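Local structure of cadherin-23 (Mus musculus, 5UZ8) at residues R283-Q286 with S287-F291. The protein is a calcium-binding cadherin of hearing and mechanotransduction that probably serves cell adhesion through a long row of extracellular repeats. Numbering follows the deposited sequence.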
# COMPACT_ATOMS: atom_id res chain seq x y z
N ARG A 283 -25.20 48.60 -33.08
CA ARG A 283 -25.89 49.62 -33.87
C ARG A 283 -27.06 49.00 -34.61
O ARG A 283 -27.10 47.77 -34.78
CB ARG A 283 -24.92 50.23 -34.90
CG ARG A 283 -24.33 49.23 -35.91
CD ARG A 283 -23.52 49.99 -36.96
NE ARG A 283 -22.85 49.11 -37.90
CZ ARG A 283 -23.42 48.53 -38.95
NH1 ARG A 283 -24.72 48.67 -39.21
NH2 ARG A 283 -22.68 47.75 -39.75
N PRO A 284 -27.98 49.84 -35.11
CA PRO A 284 -28.95 49.30 -36.07
C PRO A 284 -28.28 48.73 -37.31
O PRO A 284 -27.22 49.24 -37.73
CB PRO A 284 -29.82 50.51 -36.45
CG PRO A 284 -29.15 51.71 -35.84
CD PRO A 284 -28.25 51.24 -34.75
N LEU A 285 -28.87 47.68 -37.87
CA LEU A 285 -28.39 47.09 -39.09
C LEU A 285 -29.40 47.36 -40.18
O LEU A 285 -30.62 47.43 -39.91
CB LEU A 285 -28.25 45.57 -38.91
CG LEU A 285 -27.49 45.12 -37.64
CD1 LEU A 285 -27.47 43.60 -37.55
CD2 LEU A 285 -26.10 45.67 -37.64
N GLN A 286 -28.90 47.51 -41.41
CA GLN A 286 -29.74 47.65 -42.58
C GLN A 286 -29.83 46.31 -43.33
O GLN A 286 -28.97 45.43 -43.19
CB GLN A 286 -29.24 48.78 -43.49
CG GLN A 286 -29.46 50.17 -42.86
CD GLN A 286 -29.14 51.32 -43.80
OE1 GLN A 286 -28.91 51.14 -44.99
NE2 GLN A 286 -29.19 52.55 -43.25
N SER A 287 -30.90 46.17 -44.10
CA SER A 287 -31.31 44.85 -44.59
C SER A 287 -30.32 44.19 -45.52
O SER A 287 -30.38 43.00 -45.68
CB SER A 287 -32.67 44.93 -45.33
OG SER A 287 -32.62 45.81 -46.44
N TYR A 288 -29.48 44.97 -46.20
CA TYR A 288 -28.45 44.42 -47.08
C TYR A 288 -27.29 43.74 -46.31
O TYR A 288 -26.51 43.01 -46.92
CB TYR A 288 -27.90 45.51 -48.02
CG TYR A 288 -26.96 46.47 -47.32
CD1 TYR A 288 -27.45 47.56 -46.62
CD2 TYR A 288 -25.56 46.26 -47.33
CE1 TYR A 288 -26.60 48.45 -45.96
CE2 TYR A 288 -24.71 47.13 -46.66
CZ TYR A 288 -25.24 48.22 -45.96
OH TYR A 288 -24.44 49.08 -45.24
N GLU A 289 -27.15 44.03 -45.02
CA GLU A 289 -25.94 43.63 -44.27
C GLU A 289 -25.91 42.13 -43.95
O GLU A 289 -26.94 41.55 -43.63
CB GLU A 289 -25.79 44.47 -43.00
CG GLU A 289 -25.75 45.97 -43.31
CD GLU A 289 -25.17 46.81 -42.18
OE1 GLU A 289 -25.92 47.57 -41.54
OE2 GLU A 289 -23.96 46.62 -41.91
N ARG A 290 -24.72 41.54 -44.06
CA ARG A 290 -24.50 40.12 -43.75
C ARG A 290 -23.11 39.99 -43.12
O ARG A 290 -22.15 40.58 -43.61
CB ARG A 290 -24.51 39.24 -44.98
CG ARG A 290 -25.79 39.31 -45.81
CD ARG A 290 -26.04 38.00 -46.60
NE ARG A 290 -24.89 37.08 -46.59
CZ ARG A 290 -24.91 35.78 -46.26
NH1 ARG A 290 -26.05 35.13 -45.97
NH2 ARG A 290 -23.77 35.09 -46.27
N PHE A 291 -23.03 39.23 -42.05
CA PHE A 291 -21.81 39.13 -41.29
C PHE A 291 -21.49 37.65 -41.11
O PHE A 291 -22.42 36.85 -40.89
CB PHE A 291 -22.00 39.75 -39.93
CG PHE A 291 -22.43 41.18 -39.97
CD1 PHE A 291 -23.78 41.51 -40.02
CD2 PHE A 291 -21.49 42.20 -40.00
CE1 PHE A 291 -24.18 42.83 -40.07
CE2 PHE A 291 -21.90 43.52 -40.02
CZ PHE A 291 -23.24 43.83 -40.08
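R283 and E289 meet end-on, the two terminal nitrogens of the guanidinium facing the two carboxylate oxygens in a bidentate salt bridge. NH1 of R283 reaches OE1 of E289 at 2.8 Å, and NH2 reaches OE2 at the same 2.8 Å; both bonds are nearly straight and use syn lone pairs, and the guanidinium and carboxylate planes are nearly coplanar, 6° apart. Arginine suits this place because its chain, extended from CG to NE (chi2 174°, chi3 176°), carries two N-H donors to E289. Glutamate answers with two syn lone pairs and keeps the anti side of OE1 for the backbone N of Q286, at 3.0 Å. The type I turn from Q286 to E289 is closed by E289 N bonding to Q286 O (2.9 Å), and the OE1 bond braces it from the side chain. NH1 also bonds, less straight, to P284 O, which helps fix the guanidinium's rotation. CB of Q286 touches CE1 of Y288 at 3.6 Å, and CG of E289 lies against one face of that ring, offset toward its rim. L285 and F291 are apolar where CD2 meets CZ at 4.2 Å. Farther out, F270 packs edge-to-face with F291, and V315 of strand 306-316 meets L285 and E289. Without its carboxylate, as with an alanine here, the R283 charge is likely to lose its mate and Q286 N its acceptor. Pairing buried E289 with R283 and a backbone N-H probably keeps it ionised.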